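Local coordinates for protein AlkZ (Streptomyces sahachiroi, PDB 5UUJ) that belongs to the AlkZ-like DNA glycosylase family, which is grouped with helix-turn-helix proteins, at residues E125-I130 and R172-H177. Sequence-based numbering, arbitrary orientation.
Sequences EEVAGI and RGVLCH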
ATOM      1  N   GLU A 125     -10.819  16.486 -17.183  1.00 19.87           N
ATOM      2  CA  GLU A 125     -10.481  17.843 -17.592  1.00 22.47           C
ATOM      3  C   GLU A 125     -11.082  18.882 -16.655  1.00 23.73           C
ATOM      4  O   GLU A 125     -10.398  19.803 -16.212  1.00 23.29           O
ATOM      5  CB  GLU A 125     -10.970  18.105 -19.022  1.00 22.72           C
ATOM      6  CG  GLU A 125     -10.338  17.198 -20.068  1.00 23.67           C
ATOM      7  CD  GLU A 125     -11.091  17.188 -21.393  1.00 32.53           C
ATOM      8  OE1 GLU A 125     -12.119  17.892 -21.520  1.00 31.70           O
ATOM      9  OE2 GLU A 125     -10.651  16.468 -22.312  1.00 37.28           O
ATOM     10  N   GLU A 126     -12.364  18.728 -16.350  1.00 22.12           N
ATOM     11  CA  GLU A 126     -13.083  19.750 -15.604  1.00 23.90           C
ATOM     12  C   GLU A 126     -12.680  19.763 -14.131  1.00 22.43           C
ATOM     13  O   GLU A 126     -12.555  20.828 -13.529  1.00 23.36           O
ATOM     14  CB  GLU A 126     -14.591  19.539 -15.740  1.00 24.08           C
ATOM     15  CG  GLU A 126     -15.401  20.806 -15.556  1.00 31.35           C
ATOM     16  CD  GLU A 126     -15.114  21.850 -16.622  1.00 29.72           C
ATOM     17  OE1 GLU A 126     -15.430  23.034 -16.388  1.00 36.24           O
ATOM     18  OE2 GLU A 126     -14.576  21.491 -17.692  1.00 32.12           O
ATOM     19  N   VAL A 127     -12.472  18.583 -13.556  1.00 20.86           N
ATOM     20  CA  VAL A 127     -12.053  18.484 -12.161  1.00 20.14           C
ATOM     21  C   VAL A 127     -10.673  19.120 -11.995  1.00 20.10           C
ATOM     22  O   VAL A 127     -10.420  19.818 -11.015  1.00 20.45           O
ATOM     23  CB  VAL A 127     -12.037  17.014 -11.676  1.00 18.78           C
ATOM     24  CG1 VAL A 127     -11.234  16.853 -10.382  1.00 18.10           C
ATOM     25  CG2 VAL A 127     -13.461  16.519 -11.476  1.00 19.27           C
ATOM     26  N   ALA A 128      -9.794  18.889 -12.964  1.00 19.92           N
ATOM     27  CA  ALA A 128      -8.449  19.447 -12.918  1.00 20.26           C
ATOM     28  C   ALA A 128      -8.497  20.972 -12.853  1.00 21.98           C
ATOM     29  O   ALA A 128      -7.716  21.595 -12.134  1.00 22.39           O
ATOM     30  CB  ALA A 128      -7.640  18.993 -14.125  1.00 20.28           C
ATOM     31  N   GLY A 129      -9.424  21.566 -13.600  1.00 23.21           N
ATOM     32  CA  GLY A 129      -9.569  23.012 -13.628  1.00 25.22           C
ATOM     33  C   GLY A 129     -10.186  23.564 -12.356  1.00 25.48           C
ATOM     34  O   GLY A 129      -9.761  24.599 -11.841  1.00 26.63           O
ATOM     35  N   ILE A 130     -11.191  22.865 -11.844  1.00 24.62           N
ATOM     36  CA  ILE A 130     -11.890  23.294 -10.640  1.00 25.05           C
ATOM     37  C   ILE A 130     -10.970  23.251  -9.420  1.00 24.19           C
ATOM     38  O   ILE A 130     -11.012  24.148  -8.577  1.00 25.14           O
ATOM     39  CB  ILE A 130     -13.138  22.417 -10.393  1.00 24.58           C
ATOM     40  CG1 ILE A 130     -14.185  22.685 -11.478  1.00 25.98           C
ATOM     41  CG2 ILE A 130     -13.754  22.690  -9.021  1.00 25.04           C
ATOM     42  CD1 ILE A 130     -15.241  21.604 -11.596  1.00 25.54           C
ATOM     43  N   ARG A 172      -5.127   9.453 -12.986  1.00 16.77           N
ATOM     44  CA  ARG A 172      -4.653  10.390 -14.003  1.00 15.20           C
ATOM     45  C   ARG A 172      -3.962  11.596 -13.366  1.00 15.40           C
ATOM     46  O   ARG A 172      -3.377  12.422 -14.062  1.00 16.61           O
ATOM     47  CB  ARG A 172      -5.807  10.842 -14.897  1.00 15.48           C
ATOM     48  CG  ARG A 172      -6.028   9.914 -16.080  1.00 20.26           C
ATOM     49  CD  ARG A 172      -7.419  10.044 -16.667  1.00 17.64           C
ATOM     50  NE  ARG A 172      -7.539   9.300 -17.916  1.00 16.26           N
ATOM     51  CZ  ARG A 172      -8.581   9.372 -18.736  1.00 18.88           C
ATOM     52  NH1 ARG A 172      -9.614  10.157 -18.450  1.00 21.68           N
ATOM     53  NH2 ARG A 172      -8.589   8.659 -19.851  1.00 16.08           N
ATOM     54  N   GLY A 173      -4.031  11.685 -12.040  1.00 16.33           N
ATOM     55  CA  GLY A 173      -3.310  12.704 -11.298  1.00 16.25           C
ATOM     56  C   GLY A 173      -3.971  14.068 -11.252  1.00 17.04           C
ATOM     57  O   GLY A 173      -3.282  15.072 -11.077  1.00 17.33           O
ATOM     58  N   VAL A 174      -5.294  14.116 -11.395  1.00 19.10           N
ATOM     59  CA  VAL A 174      -6.013  15.388 -11.360  1.00 18.25           C
ATOM     60  C   VAL A 174      -6.720  15.610 -10.026  1.00 17.98           C
ATOM     61  O   VAL A 174      -7.350  16.646  -9.826  1.00 18.71           O
ATOM     62  CB  VAL A 174      -7.051  15.498 -12.505  1.00 20.48           C
ATOM     63  CG1 VAL A 174      -6.360  15.407 -13.857  1.00 19.90           C
ATOM     64  CG2 VAL A 174      -8.135  14.433 -12.384  1.00 19.15           C
ATOM     65  N   LEU A 175      -6.622  14.649  -9.111  1.00 19.65           N
ATOM     66  CA  LEU A 175      -7.154  14.856  -7.768  1.00 19.79           C
ATOM     67  C   LEU A 175      -6.441  14.013  -6.724  1.00 18.94           C
ATOM     68  O   LEU A 175      -5.913  12.939  -7.010  1.00 16.76           O
ATOM     69  CB  LEU A 175      -8.669  14.579  -7.722  1.00 22.44           C
ATOM     70  CG  LEU A 175      -9.281  13.173  -7.796  1.00 22.37           C
ATOM     71  CD1 LEU A 175      -9.157  12.382  -6.508  1.00 26.23           C
ATOM     72  CD2 LEU A 175     -10.754  13.304  -8.142  1.00 26.24           C
ATOM     73  N   CYS A 176      -6.426  14.543  -5.508  1.00 16.29           N
ATOM     74  CA  CYS A 176      -5.897  13.853  -4.344  1.00 20.89           C
ATOM     75  C   CYS A 176      -6.524  14.512  -3.129  1.00 19.82           C
ATOM     76  O   CYS A 176      -7.254  15.489  -3.274  1.00 17.46           O
ATOM     77  CB  CYS A 176      -4.371  13.937  -4.288  1.00 20.78           C
ATOM     78  SG  CYS A 176      -3.732  15.631  -4.164  1.00 17.73           S
ATOM     79  N   HIS A 177      -6.250  13.993  -1.938  1.00 20.76           N
ATOM     80  CA  HIS A 177      -6.747  14.624  -0.722  1.00 17.08           C
ATOM     81  C   HIS A 177      -6.081  15.975  -0.497  1.00 19.40           C
ATOM     82  O   HIS A 177      -4.879  16.130  -0.707  1.00 18.49           O
ATOM     83  CB  HIS A 177      -6.501  13.741   0.501  1.00 17.95           C
ATOM     84  CG  HIS A 177      -7.486  12.624   0.660  1.00 23.39           C
ATOM     85  ND1 HIS A 177      -7.918  12.191   1.890  1.00 27.91           N
ATOM     86  CD2 HIS A 177      -8.112  11.851  -0.257  1.00 22.92           C
ATOM     87  CE1 HIS A 177      -8.775  11.197   1.731  1.00 23.70           C
ATOM     88  NE2 HIS A 177      -8.909  10.971   0.435  1.00 20.86           N
TER
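Ala128 and Val174 meet methyl to methyl where helix 117-130 passes the turn that follows helix 162-172. CB of Ala128 rests 3.8 Å from CG1 of Val174, and the two CA atoms are 5.0 Å apart, a spacing that the small alanine permits. One helical position back, Val127 reaches over the same turn. Its CG1, anti to the backbone N (chi1 164°), extends to the Val174 carbonyl, 3.9 Å from that O, and on to CD2 of Leu175 at 4.2 Å. Val174 CG2 lies farther from Val127 CG1, at 4.4 Å. Val127 and Leu175, both buried, form the enclosed side: Leu169 of helix 162-172 touches Val127, Val174 and Leu175, and Leu145 of helix 138-146 also packs on Val127. Ala128 and Val174 meet more closely but stay partly exposed, on the side nearer solvent. No hydrogen bond spans the two segments, which bury just 155 Å² between them. Arg172 forms a salt bridge with Asp121 and a hydrogen bond to Thr124, both on helix 117-130, a polar link beside the apolar one. Past Val174 the chain runs into strand 176-177, which pairs with strand 186-188 in a small antiparallel sheet. Gly173, with positive phi (81°), closes helix 162-172 with a Schellman motif, and the turn that follows packs against helix 117-130 within the AlkZ-like fold.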